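Local coordinates for protein diguanylate cyclase (Pseudomonas aeruginosa, PDB 5M3C) that joins a GGDEF domain to an EAL domain in one chain and, in this structure, carries guanosine-5'-triphosphate and calcium ions, at residues Met150-Ala153 against Lys154-Arg158; Ala79-Gly82 against Gly83-Ile87; Ala369-Arg372 against Ala373-Leu377; Gly221-Ser224 against Pro225-Ile229; Pro113-Asp117 against Gly118-Phe122. One frame throughout, in Å; residues are numbered along the deposited sequence.

Contact 1: residues Met150-Ala153 against Lys154-Arg158; sequences MYRA and KSRGR. With GTP (guanosine-5'-triphosphate), chain I.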
# COMPACT_ATOMS: atom_id res chain seq x y z
N MET B 150 -28.48 -9.75 -2.55
CA MET B 150 -27.31 -10.61 -2.49
C MET B 150 -26.31 -10.22 -3.58
O MET B 150 -25.11 -10.16 -3.32
CB MET B 150 -27.70 -12.08 -2.64
CG MET B 150 -26.51 -13.02 -2.72
SD MET B 150 -25.66 -12.95 -4.31
CE MET B 150 -26.88 -13.71 -5.37
N TYR B 151 -26.81 -9.96 -4.78
CA TYR B 151 -25.95 -9.52 -5.88
C TYR B 151 -25.33 -8.15 -5.57
O TYR B 151 -24.18 -7.88 -5.91
CB TYR B 151 -26.72 -9.47 -7.20
CG TYR B 151 -26.89 -10.83 -7.85
CD1 TYR B 151 -25.78 -11.59 -8.20
CD2 TYR B 151 -28.15 -11.36 -8.11
CE1 TYR B 151 -25.92 -12.83 -8.79
CE2 TYR B 151 -28.30 -12.60 -8.69
CZ TYR B 151 -27.18 -13.33 -9.03
OH TYR B 151 -27.32 -14.56 -9.62
N ARG B 152 -26.11 -7.29 -4.91
CA ARG B 152 -25.59 -6.01 -4.45
C ARG B 152 -24.44 -6.22 -3.47
O ARG B 152 -23.36 -5.65 -3.64
CB ARG B 152 -26.70 -5.20 -3.79
CG ARG B 152 -26.26 -3.85 -3.25
CD ARG B 152 -25.74 -2.94 -4.36
NE ARG B 152 -25.85 -1.53 -3.99
CZ ARG B 152 -25.39 -0.52 -4.73
NH1 ARG B 152 -25.55 0.73 -4.31
NH2 ARG B 152 -24.78 -0.76 -5.88
N ALA B 153 -24.67 -7.03 -2.45
CA ALA B 153 -23.61 -7.37 -1.50
C ALA B 153 -22.43 -7.96 -2.25
O ALA B 153 -21.28 -7.78 -1.87
CB ALA B 153 -24.13 -8.36 -0.47
N LYS B 154 -22.74 -8.67 -3.33
CA LYS B 154 -21.72 -9.30 -4.17
C LYS B 154 -20.89 -8.24 -4.88
O LYS B 154 -19.69 -8.41 -5.05
CB LYS B 154 -22.38 -10.23 -5.19
CG LYS B 154 -21.68 -11.56 -5.39
CD LYS B 154 -21.71 -12.41 -4.13
CE LYS B 154 -21.57 -13.89 -4.45
NZ LYS B 154 -21.23 -14.71 -3.25
N SER B 155 -21.53 -7.14 -5.30
CA SER B 155 -20.84 -6.09 -6.05
C SER B 155 -20.13 -5.06 -5.15
O SER B 155 -19.03 -4.61 -5.47
CB SER B 155 -21.80 -5.37 -6.99
OG SER B 155 -22.64 -4.46 -6.29
N ARG B 156 -20.77 -4.68 -4.05
CA ARG B 156 -20.21 -3.69 -3.12
C ARG B 156 -19.04 -4.27 -2.31
O ARG B 156 -18.52 -3.61 -1.41
CB ARG B 156 -21.28 -3.18 -2.16
CG ARG B 156 -22.20 -2.12 -2.76
CD ARG B 156 -23.23 -1.65 -1.74
NE ARG B 156 -22.64 -1.35 -0.44
CZ ARG B 156 -21.98 -0.23 -0.16
NH1 ARG B 156 -21.81 0.71 -1.08
NH2 ARG B 156 -21.47 -0.05 1.06
N GLY B 157 -18.66 -5.50 -2.63
CA GLY B 157 -17.58 -6.18 -1.93
C GLY B 157 -17.96 -7.63 -1.75
O GLY B 157 -18.59 -8.23 -2.62
N ARG B 158 -17.60 -8.20 -0.61
CA ARG B 158 -18.02 -9.55 -0.27
C ARG B 158 -17.99 -9.73 1.24
O ARG B 158 -17.67 -8.80 1.97
CB ARG B 158 -17.15 -10.59 -0.97
CG ARG B 158 -17.71 -11.06 -2.31
CD ARG B 158 -16.72 -11.93 -3.06
NE ARG B 158 -17.28 -12.48 -4.29
CZ ARG B 158 -17.40 -11.81 -5.44
NH1 ARG B 158 -17.02 -10.54 -5.51
NH2 ARG B 158 -17.92 -12.40 -6.50
PG GTP I . -19.19 -15.60 -6.53
O1G GTP I . -19.17 -14.64 -7.70
O2G GTP I . -18.67 -15.02 -5.24
O3G GTP I . -20.49 -16.36 -6.37
O3B GTP I . -18.08 -16.71 -6.87
PB GTP I . -18.48 -18.25 -7.14
O1B GTP I . -17.28 -18.96 -7.73
O2B GTP I . -19.13 -18.81 -5.89
O3A GTP I . -19.58 -18.07 -8.30
PA GTP I . -20.78 -19.12 -8.53
O1A GTP I . -21.15 -19.10 -9.99
O2A GTP I . -21.85 -18.89 -7.48
O5' GTP I . -20.07 -20.52 -8.22
C5' GTP I . -20.84 -21.56 -7.62
C4' GTP I . -19.91 -22.73 -7.39
O4' GTP I . -20.51 -23.65 -6.48
C3' GTP I . -19.63 -23.48 -8.69
O3' GTP I . -18.22 -23.54 -8.94
C2' GTP I . -20.20 -24.86 -8.47
O2' GTP I . -19.37 -25.88 -9.02
C1' GTP I . -20.28 -24.97 -6.96
N9 GTP I . -21.35 -25.90 -6.56
C8 GTP I . -22.67 -25.75 -6.78
N7 GTP I . -23.35 -26.81 -6.28
C5 GTP I . -22.45 -27.66 -5.73
C6 GTP I . -22.48 -28.96 -5.04
O6 GTP I . -23.57 -29.54 -4.84
N1 GTP I . -21.32 -29.49 -4.63
C2 GTP I . -20.14 -28.88 -4.83
N2 GTP I . -19.00 -29.47 -4.40
N3 GTP I . -20.04 -27.68 -5.47
C4 GTP I . -21.13 -27.04 -5.93
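The last turn of helix 139-155 is tied by backbone bonds from Lys154 N to Met150 O, Ser155 N to Tyr151 O and Arg156 N to Arg152 O, after which Gly157, with positive phi, leaves the helical path. The carbonyl oxygen of Arg152 is gripped twice: Arg156 N comes in nearly straight along the carbonyl at 2.8 Å, while Ser155 OG donates in the carbonyl plane, onto a lone pair of Arg152 O, at 3.0 Å. A chi1 of 76° sets that hydroxyl between the backbone N and carbonyl carbon of Ser155, folded back on the preceding turn. The side chains of Arg152 and Arg156 run aslant, and CD of Arg156 lies over one face of the Arg152 guanidinium, 3.5 Å from NE. The two guanidinium planes are 51° apart, and a salt bridge from Arg156 to Glu162 probably eases the proximity of the like charges.

This is the helix of a beta-alpha-beta unit of the GGDEF domain, linking strands 119-132 and 161-163; Lys154 in its last turn and Arg158 just beyond its end both reach GTP. The chain of Arg158, extended from CG to NE, carries the guanidinium to the gamma-phosphate, where NE donates to GTP O2G at 3.0 Å and NH2 to GTP O1G at 2.8 Å, with the phosphorus in plane at the guanidinium edge. Lys154 CG lies over one face of that group, toward its rim. Farther out, Lys154 CD passes SD of Met150 at 4.0 Å, and NZ forms a salt bridge with Asp43, bonds to the carbonyls of Asp41 and Leu42, and only a weak bond to GTP O2G (3.3 Å).

Contact 2: residues Ala79-Gly82 against Gly83-Ile87; sequences ARLG and GDEFI. With CA (calcium ion), chain G; GTP (guanosine-5'-triphosphate), chain I.
Ala79 and Ile87 form the packed end of a beta hairpin, exchanging two backbone bonds (Ala79 N to Ile87 O and Ile87 N to Ala79 O, both 2.8 Å) while Ala79 CB touches Ile87 CG2 at 3.9 Å. Leu81 CB leans on the same methyl, and Phe17 and Phe39 add to this apolar face. Toward the turn the pairing slackens. Leu81 and Gly82 both face Glu85 in a classic beta bulge, their N-H groups giving only weak bonds to Glu85 O, and the partly exposed Gly82 and Gly83 lead a type II' turn closed by Glu85 N on Gly82 O at 3.2 Å. Residues 82-86 are the GGDEF motif that names the domain.

Arg80 braces this tip: its chain, bent at chi2 (132°) and chi3 (104°), brings NH2 to donate to Gly83 O, near the guanidinium plane, and NE forms a salt bridge with Asp6. GTP O6 is at the guanidinium edge, 3.5 Å from Arg80 NH2, and Gly83 CA comes within 3.4 Å of GTP N7. Asp84 OD2 binds calcium at 2.3 Å, beside three GTP phosphate oxygens, Asp41 and the Leu42 carbonyl. Apolar pairing thus holds one end of the hairpin, while its glycine-rich turn meets the base through Gly83 and the phosphates through Asp84 and calcium.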
# COMPACT_ATOMS: atom_id res chain seq x y z
N ALA B 79 -32.95 -23.16 4.23
CA ALA B 79 -33.15 -24.06 3.10
C ALA B 79 -32.04 -23.90 2.07
O ALA B 79 -31.45 -22.83 1.95
CB ALA B 79 -34.50 -23.80 2.46
N ARG B 80 -31.76 -24.96 1.34
CA ARG B 80 -30.90 -24.85 0.17
C ARG B 80 -31.76 -24.55 -1.05
O ARG B 80 -32.57 -25.38 -1.47
CB ARG B 80 -30.07 -26.13 -0.04
CG ARG B 80 -29.47 -26.22 -1.44
CD ARG B 80 -27.99 -26.57 -1.45
NE ARG B 80 -27.74 -27.97 -1.83
CZ ARG B 80 -26.73 -28.37 -2.59
NH1 ARG B 80 -26.58 -29.66 -2.87
NH2 ARG B 80 -25.86 -27.49 -3.08
N LEU B 81 -31.59 -23.35 -1.60
CA LEU B 81 -32.29 -22.96 -2.82
C LEU B 81 -31.77 -23.76 -4.00
O LEU B 81 -32.54 -24.17 -4.87
CB LEU B 81 -32.09 -21.47 -3.09
CG LEU B 81 -32.92 -20.90 -4.24
CD1 LEU B 81 -34.41 -21.06 -3.96
CD2 LEU B 81 -32.58 -19.44 -4.48
N GLY B 82 -30.46 -23.97 -4.02
CA GLY B 82 -29.82 -24.73 -5.08
C GLY B 82 -28.40 -24.23 -5.31
O GLY B 82 -28.13 -23.03 -5.21
N GLY B 83 -27.50 -25.15 -5.64
CA GLY B 83 -26.10 -24.81 -5.84
C GLY B 83 -25.45 -24.40 -4.54
O GLY B 83 -25.67 -25.03 -3.50
N ASP B 84 -24.66 -23.33 -4.58
CA ASP B 84 -24.04 -22.82 -3.37
C ASP B 84 -24.89 -21.70 -2.77
O ASP B 84 -24.38 -20.83 -2.07
CB ASP B 84 -22.64 -22.29 -3.67
CG ASP B 84 -22.66 -21.00 -4.47
OD1 ASP B 84 -23.60 -20.82 -5.28
OD2 ASP B 84 -21.75 -20.17 -4.29
N GLU B 85 -26.19 -21.74 -3.05
CA GLU B 85 -27.09 -20.71 -2.56
C GLU B 85 -28.05 -21.27 -1.51
O GLU B 85 -28.71 -22.28 -1.73
CB GLU B 85 -27.89 -20.11 -3.72
CG GLU B 85 -27.09 -19.19 -4.62
CD GLU B 85 -27.89 -18.69 -5.80
OE1 GLU B 85 -28.74 -19.45 -6.31
OE2 GLU B 85 -27.67 -17.53 -6.22
N PHE B 86 -28.10 -20.59 -0.37
CA PHE B 86 -29.02 -20.94 0.71
C PHE B 86 -30.00 -19.79 0.90
O PHE B 86 -29.66 -18.63 0.67
CB PHE B 86 -28.27 -21.19 2.01
CG PHE B 86 -27.23 -22.27 1.90
CD1 PHE B 86 -25.96 -21.98 1.44
CD2 PHE B 86 -27.53 -23.57 2.25
CE1 PHE B 86 -25.00 -22.96 1.33
CE2 PHE B 86 -26.57 -24.57 2.15
CZ PHE B 86 -25.31 -24.26 1.69
N ILE B 87 -31.21 -20.12 1.33
CA ILE B 87 -32.23 -19.11 1.58
C ILE B 87 -32.85 -19.34 2.95
O ILE B 87 -33.02 -20.48 3.38
CB ILE B 87 -33.30 -19.12 0.48
CG1 ILE B 87 -34.10 -17.81 0.51
CG2 ILE B 87 -34.21 -20.34 0.62
CD1 ILE B 87 -34.72 -17.45 -0.82
CA CA G . -21.21 -18.14 -5.15
PG GTP I . -19.19 -15.60 -6.53
O1G GTP I . -19.17 -14.64 -7.70
O2G GTP I . -18.67 -15.02 -5.24
O3G GTP I . -20.49 -16.36 -6.37
O3B GTP I . -18.08 -16.71 -6.87
PB GTP I . -18.48 -18.25 -7.14
O1B GTP I . -17.28 -18.96 -7.73
O2B GTP I . -19.13 -18.81 -5.89
O3A GTP I . -19.58 -18.07 -8.30
PA GTP I . -20.78 -19.12 -8.53
O1A GTP I . -21.15 -19.10 -9.99
O2A GTP I . -21.85 -18.89 -7.48
O5' GTP I . -20.07 -20.52 -8.22
C5' GTP I . -20.84 -21.56 -7.62
C4' GTP I . -19.91 -22.73 -7.39
O4' GTP I . -20.51 -23.65 -6.48
C3' GTP I . -19.63 -23.48 -8.69
O3' GTP I . -18.22 -23.54 -8.94
C2' GTP I . -20.20 -24.86 -8.47
O2' GTP I . -19.37 -25.88 -9.02
C1' GTP I . -20.28 -24.97 -6.96
N9 GTP I . -21.35 -25.90 -6.56
C8 GTP I . -22.67 -25.75 -6.78
N7 GTP I . -23.35 -26.81 -6.28
C5 GTP I . -22.45 -27.66 -5.73
C6 GTP I . -22.48 -28.96 -5.04
O6 GTP I . -23.57 -29.54 -4.84
N1 GTP I . -21.32 -29.49 -4.63
C2 GTP I . -20.14 -28.88 -4.83
N2 GTP I . -19.00 -29.47 -4.40
N3 GTP I . -20.04 -27.68 -5.47
C4 GTP I . -21.13 -27.04 -5.93

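Contact 3: residues Ala369-Arg372 against Ala373-Leu377; sequences AITR and AIIAL
Ile370 O accepts the backbone N-H of Ile374 at 2.8 Å, a nearly linear bond (166° at the hydrogen) that arrives close to the axis of the carbonyl. Bonds of the same i to i+4 kind run from Ala373 N to Ala369 O, Ile375 N to Thr371 O and Ala376 N to Arg372 O, the last being the longest at 3.3 Å, and they mark 369-377 as one uninterrupted stretch of alpha helix.

The side chains repeat this four-residue spacing. In Ile374, chi1 of -65° puts CG1 beside the backbone N, leaning back toward the preceding turn, where it lies 3.1 Å from Ile370 O; from there CD1 reaches CG2 of Ile370 at 3.8 Å, the two branched chains crossing at a slant. One residue on, Ile375 does much the same against Thr371: CG1 stands 3.2 Å from Thr371 O, and CD1 approaches the methyl CG2 of Thr371 at 4.1 Å. With chi1 at -58°, OG1 of Thr371 lies next to its own amide nitrogen and bonds the carbonyl of Asp367, satisfying a buried hydroxyl within the helix itself. Ala373 CB lies 3.3 Å from Ala369 O.

Helix 365-380 is the main helix of the connection between the parallel neighbours, strands 350-353 and 384-387, of the EAL domain. Ile370, Thr371 and Ile374 gather round Phe357, Ile374 also covers Leu351 and Ile353, and Leu377 rests on Leu340 and Leu343. Ile370 and Leu377 additionally meet Leu340 of the second subunit, and Ala373 meets Ser380 of that subunit, placing the helix at the dimer interface.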
# COMPACT_ATOMS: atom_id res chain seq x y z
N ALA B 369 3.48 23.46 -9.15
CA ALA B 369 4.63 23.01 -8.36
C ALA B 369 4.90 21.53 -8.58
O ALA B 369 6.04 21.12 -8.80
CB ALA B 369 4.39 23.28 -6.89
N ILE B 370 3.84 20.73 -8.53
CA ILE B 370 3.94 19.29 -8.71
C ILE B 370 4.38 18.94 -10.13
O ILE B 370 5.24 18.09 -10.31
CB ILE B 370 2.60 18.59 -8.43
CG1 ILE B 370 2.13 18.90 -7.01
CG2 ILE B 370 2.74 17.09 -8.63
CD1 ILE B 370 3.19 18.69 -5.95
N THR B 371 3.78 19.57 -11.12
CA THR B 371 4.14 19.32 -12.51
C THR B 371 5.60 19.70 -12.74
O THR B 371 6.34 19.00 -13.43
CB THR B 371 3.24 20.10 -13.49
OG1 THR B 371 1.87 19.75 -13.27
CG2 THR B 371 3.62 19.79 -14.93
N ARG B 372 6.01 20.81 -12.13
CA ARG B 372 7.38 21.29 -12.25
C ARG B 372 8.32 20.32 -11.54
O ARG B 372 9.45 20.09 -11.97
CB ARG B 372 7.48 22.69 -11.65
CG ARG B 372 8.44 23.64 -12.36
CD ARG B 372 7.92 25.07 -12.29
NE ARG B 372 7.24 25.35 -11.03
CZ ARG B 372 6.32 26.29 -10.86
NH1 ARG B 372 5.95 27.07 -11.87
NH2 ARG B 372 5.75 26.46 -9.67
N ALA B 373 7.84 19.74 -10.44
CA ALA B 373 8.62 18.76 -9.68
C ALA B 373 8.79 17.45 -10.46
O ALA B 373 9.89 16.93 -10.57
CB ALA B 373 7.95 18.48 -8.35
N ILE B 374 7.69 16.94 -11.00
CA ILE B 374 7.70 15.69 -11.75
C ILE B 374 8.64 15.76 -12.95
O ILE B 374 9.33 14.79 -13.24
CB ILE B 374 6.29 15.33 -12.24
CG1 ILE B 374 5.36 15.06 -11.06
CG2 ILE B 374 6.34 14.11 -13.15
CD1 ILE B 374 3.92 14.84 -11.46
N ILE B 375 8.64 16.89 -13.64
CA ILE B 375 9.53 17.07 -14.79
C ILE B 375 10.98 16.97 -14.34
O ILE B 375 11.77 16.22 -14.91
CB ILE B 375 9.28 18.41 -15.50
CG1 ILE B 375 7.90 18.42 -16.16
CG2 ILE B 375 10.36 18.68 -16.54
CD1 ILE B 375 7.41 19.79 -16.58
N ALA B 376 11.31 17.74 -13.31
CA ALA B 376 12.66 17.73 -12.74
C ALA B 376 13.04 16.32 -12.29
O ALA B 376 14.19 15.89 -12.43
CB ALA B 376 12.75 18.70 -11.58
N LEU B 377 12.06 15.60 -11.75
CA LEU B 377 12.27 14.24 -11.28
C LEU B 377 12.57 13.31 -12.45
O LEU B 377 13.57 12.59 -12.44
CB LEU B 377 11.03 13.74 -10.53
CG LEU B 377 11.26 12.66 -9.47
CD1 LEU B 377 9.94 12.26 -8.82
CD2 LEU B 377 11.95 11.44 -10.07

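Contact 4: residues Gly221-Ser224 against Pro225-Ile229; sequences GEIS and PERFI
Phe228 reaches back from the first turn of helix 225-234 to Ile223 and Ser224, and can be traced outward from its CB, which packs on CG2 of Ile223 at 3.9 Å. A chi1 of 74° then turns CG back over the cap, 3.8 Å from Ser224 O. Beyond it CD2 and CE2 turn the ring edge to the carbonyl oxygen of Ile223, each 3.3 Å from Ile223 O, and that oxygen lies in the ring plane. One face of the ring is covered by CA of Pro225, off-centre toward the rim.

Ser224 is the N-cap. Its carbonyl oxygen takes two backbone N-H groups, Phe228 N at 3.0 Å from within the carbonyl plane and Arg227 N at 2.8 Å from well above it. The hydroxyl OG adds a weak capping bond from Arg227 N, 3.3 Å long. Arg227 runs back along the loop, and Ile223 CG2 sits over one face of its guanidinium, toward the rim; its ion pair with Glu174 is long and weak. Both Ile223 and Arg227 touch Leu178 of helix 168-187, and Ile223 is also fastened by backbone bonding to Trp215.

Serine followed by proline suits the start of a helix: the serine oxygens serve N-H groups of the opening turn, and proline at the first position has no N-H to satisfy. Glu226, also in that turn, would probably interact favourably with the helix dipole.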
# COMPACT_ATOMS: atom_id res chain seq x y z
N GLY B 221 -25.34 2.45 -25.73
CA GLY B 221 -24.51 3.57 -26.19
C GLY B 221 -23.04 3.30 -25.98
O GLY B 221 -22.61 2.14 -25.90
N GLU B 222 -22.25 4.37 -25.90
CA GLU B 222 -20.83 4.26 -25.64
C GLU B 222 -20.59 3.86 -24.19
O GLU B 222 -20.84 4.63 -23.27
CB GLU B 222 -20.11 5.59 -25.93
CG GLU B 222 -19.55 5.71 -27.34
CD GLU B 222 -18.22 4.99 -27.52
OE1 GLU B 222 -17.53 4.74 -26.50
OE2 GLU B 222 -17.86 4.69 -28.68
N ILE B 223 -20.12 2.63 -24.00
CA ILE B 223 -19.80 2.15 -22.67
C ILE B 223 -18.36 2.54 -22.35
O ILE B 223 -17.43 2.12 -23.04
CB ILE B 223 -19.97 0.62 -22.58
CG1 ILE B 223 -21.37 0.23 -23.06
CG2 ILE B 223 -19.75 0.14 -21.15
CD1 ILE B 223 -21.52 -1.25 -23.36
N SER B 224 -18.18 3.35 -21.32
CA SER B 224 -16.85 3.86 -20.98
C SER B 224 -15.97 2.76 -20.40
O SER B 224 -16.47 1.86 -19.72
CB SER B 224 -16.96 5.01 -19.97
OG SER B 224 -17.14 4.51 -18.65
N PRO B 225 -14.66 2.83 -20.68
CA PRO B 225 -13.69 1.89 -20.13
C PRO B 225 -13.74 1.83 -18.60
O PRO B 225 -13.57 0.75 -18.02
CB PRO B 225 -12.35 2.45 -20.60
CG PRO B 225 -12.67 3.24 -21.82
CD PRO B 225 -14.04 3.81 -21.58
N GLU B 226 -13.97 2.98 -17.97
CA GLU B 226 -14.10 3.06 -16.52
C GLU B 226 -15.23 2.15 -16.04
O GLU B 226 -15.23 1.67 -14.91
CB GLU B 226 -14.39 4.49 -16.07
CG GLU B 226 -13.20 5.43 -16.11
CD GLU B 226 -13.05 6.14 -17.44
OE1 GLU B 226 -14.07 6.64 -17.96
OE2 GLU B 226 -11.91 6.21 -17.96
N ARG B 227 -16.19 1.92 -16.93
CA ARG B 227 -17.35 1.10 -16.60
C ARG B 227 -17.08 -0.36 -16.93
O ARG B 227 -17.34 -1.24 -16.10
CB ARG B 227 -18.56 1.62 -17.39
CG ARG B 227 -19.92 1.23 -16.85
CD ARG B 227 -20.97 2.16 -17.44
NE ARG B 227 -22.21 1.46 -17.81
CZ ARG B 227 -22.97 1.79 -18.85
NH1 ARG B 227 -24.08 1.11 -19.10
NH2 ARG B 227 -22.62 2.80 -19.64
N PHE B 228 -16.54 -0.64 -18.11
CA PHE B 228 -16.44 -2.02 -18.59
C PHE B 228 -15.14 -2.74 -18.26
O PHE B 228 -15.06 -3.96 -18.42
CB PHE B 228 -16.76 -2.12 -20.10
CG PHE B 228 -15.68 -1.59 -21.01
CD1 PHE B 228 -14.40 -2.15 -21.01
CD2 PHE B 228 -15.95 -0.58 -21.92
CE1 PHE B 228 -13.42 -1.67 -21.86
CE2 PHE B 228 -14.97 -0.10 -22.77
CZ PHE B 228 -13.71 -0.65 -22.75
N ILE B 229 -14.11 -2.02 -17.83
CA ILE B 229 -12.86 -2.70 -17.46
C ILE B 229 -12.98 -3.38 -16.09
O ILE B 229 -12.57 -4.53 -15.92
CB ILE B 229 -11.65 -1.76 -17.50
CG1 ILE B 229 -11.35 -1.36 -18.95
CG2 ILE B 229 -10.43 -2.44 -16.90
CD1 ILE B 229 -10.30 -0.29 -19.09

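Contact 5: residues Pro113-Asp117 against Gly118-Phe122; sequences PFQAD and GHEFF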
# COMPACT_ATOMS: atom_id res chain seq x y z
N PRO B 113 -13.30 -21.44 10.49
CA PRO B 113 -13.20 -22.31 9.33
C PRO B 113 -14.13 -23.50 9.47
O PRO B 113 -14.77 -23.66 10.51
CB PRO B 113 -11.73 -22.76 9.36
CG PRO B 113 -11.32 -22.67 10.79
CD PRO B 113 -12.25 -21.71 11.49
N PHE B 114 -14.22 -24.31 8.42
CA PHE B 114 -15.10 -25.47 8.44
C PHE B 114 -14.28 -26.74 8.27
O PHE B 114 -13.29 -26.76 7.55
CB PHE B 114 -16.16 -25.35 7.34
CG PHE B 114 -17.05 -24.15 7.49
CD1 PHE B 114 -16.61 -22.89 7.10
CD2 PHE B 114 -18.32 -24.27 8.03
CE1 PHE B 114 -17.42 -21.78 7.24
CE2 PHE B 114 -19.14 -23.16 8.17
CZ PHE B 114 -18.69 -21.91 7.77
N GLN B 115 -14.71 -27.81 8.93
CA GLN B 115 -13.92 -29.03 9.02
C GLN B 115 -14.28 -30.05 7.94
O GLN B 115 -15.40 -30.56 7.91
CB GLN B 115 -14.08 -29.66 10.40
CG GLN B 115 -12.82 -30.33 10.93
CD GLN B 115 -11.81 -29.34 11.48
OE1 GLN B 115 -12.18 -28.31 12.05
NE2 GLN B 115 -10.53 -29.65 11.32
N ALA B 116 -13.32 -30.33 7.06
CA ALA B 116 -13.47 -31.37 6.04
C ALA B 116 -12.26 -32.29 6.09
O ALA B 116 -11.12 -31.83 6.05
CB ALA B 116 -13.62 -30.75 4.66
N ASP B 117 -12.51 -33.60 6.16
CA ASP B 117 -11.50 -34.60 6.52
C ASP B 117 -10.53 -34.07 7.59
O ASP B 117 -10.97 -33.61 8.65
CB ASP B 117 -10.76 -35.17 5.29
CG ASP B 117 -10.47 -34.12 4.23
OD1 ASP B 117 -9.65 -33.21 4.48
OD2 ASP B 117 -11.04 -34.23 3.12
N GLY B 118 -9.23 -34.12 7.32
CA GLY B 118 -8.24 -33.74 8.32
C GLY B 118 -8.16 -32.24 8.54
O GLY B 118 -7.89 -31.78 9.65
N HIS B 119 -8.43 -31.48 7.49
CA HIS B 119 -8.16 -30.04 7.50
C HIS B 119 -9.37 -29.19 7.82
O HIS B 119 -10.46 -29.69 8.11
CB HIS B 119 -7.62 -29.61 6.14
CG HIS B 119 -6.50 -30.46 5.65
ND1 HIS B 119 -5.24 -29.95 5.39
CD2 HIS B 119 -6.43 -31.79 5.40
CE1 HIS B 119 -4.46 -30.93 4.98
NE2 HIS B 119 -5.15 -32.06 4.98
N GLU B 120 -9.13 -27.89 7.76
CA GLU B 120 -10.16 -26.91 7.96
C GLU B 120 -9.90 -25.77 6.99
O GLU B 120 -8.78 -25.26 6.91
CB GLU B 120 -10.13 -26.40 9.40
CG GLU B 120 -9.19 -25.22 9.60
CD GLU B 120 -8.77 -25.06 11.04
OE1 GLU B 120 -9.37 -25.71 11.92
OE2 GLU B 120 -7.83 -24.27 11.30
N PHE B 121 -10.92 -25.39 6.24
CA PHE B 121 -10.80 -24.33 5.27
C PHE B 121 -11.80 -23.23 5.59
O PHE B 121 -12.89 -23.50 6.10
CB PHE B 121 -11.04 -24.88 3.87
CG PHE B 121 -10.26 -26.13 3.58
CD1 PHE B 121 -10.76 -27.37 3.94
CD2 PHE B 121 -9.03 -26.06 2.95
CE1 PHE B 121 -10.05 -28.52 3.67
CE2 PHE B 121 -8.31 -27.21 2.68
CZ PHE B 121 -8.82 -28.44 3.04
N PHE B 122 -11.43 -21.99 5.28
CA PHE B 122 -12.32 -20.86 5.51
C PHE B 122 -13.08 -20.53 4.24
O PHE B 122 -12.49 -20.31 3.18
CB PHE B 122 -11.54 -19.63 5.96
CG PHE B 122 -10.73 -19.84 7.20
CD1 PHE B 122 -9.50 -20.48 7.14
CD2 PHE B 122 -11.19 -19.40 8.43
CE1 PHE B 122 -8.75 -20.68 8.28
CE2 PHE B 122 -10.44 -19.60 9.58
CZ PHE B 122 -9.22 -20.24 9.50
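The hairpin Pro113-Phe122 is held first by backbone bonds. Phe114 and Phe121 exchange two, Phe114 N to Phe121 O at 2.8 Å and Phe121 N to Phe114 O at 3.0 Å, and Ala116 N donates to His119 O at 3.1 Å. The return bond from His119 N to Ala116 O is weak and closes a type II' turn, with Asp117 at positive phi and Gly118 at the corners. Between the hydrogen-bonded pairs, CA of Glu120 makes a C-H contact with Phe114 O.

The aromatic contact is a CH-pi interaction at the open end of the hairpin: Pro113 CB stands 3.4 Å from the centroid of the Phe122 ring, only 11° off its normal, with CG and CD of the proline also close to the ring at CE2. Phe114 presents its ring edge to Phe121 O. Lighter apolar contact comes from Ala116 CB, 4.3 Å from CE1 of Phe121.

Among the polar side chains, a chi1 of 88° swings CG of Glu120 over Pro113, 3.5 Å from Pro113 CB. Its carboxylate then projects to the second subunit, forming a salt bridge with Arg20 and a hydrogen bond with His5 of that subunit. The amide of Gln115 lies close by, its plane turned 75° from the carboxylate.

Strand 119-132 runs on from here to pair with strands 35-43 and 161-163. Phe114 and Ala116 pack on Leu59, Leu60 and Ile64 of helix 54-70, Arg67 of that helix makes a cation-pi contact with Phe114, and Arg69 of the second subunit makes one with Phe122.

Overall arrangement
Contacts 1, 2 and 5 belong to the GGDEF domain, contacts 3 and 4 to the EAL domain. Contacts 1 and 2 both reach GTP and touch each other through Met150 CE and Glu85 OE2, one supplying cationic groups from a helix end and the other a metal-binding carboxylate from a hairpin turn. Contact 5 is a hairpin of the same sheet as contact 2, but more exposed and directed at the second subunit. Contact 3, about 54 Å from contact 5 between centres, also meets that subunit, yet is mostly buried and aliphatic. Contact 4, a helix cap with several exposed residues, lies nearer the middle of the chain, about 20 Å from contact 1 between centres.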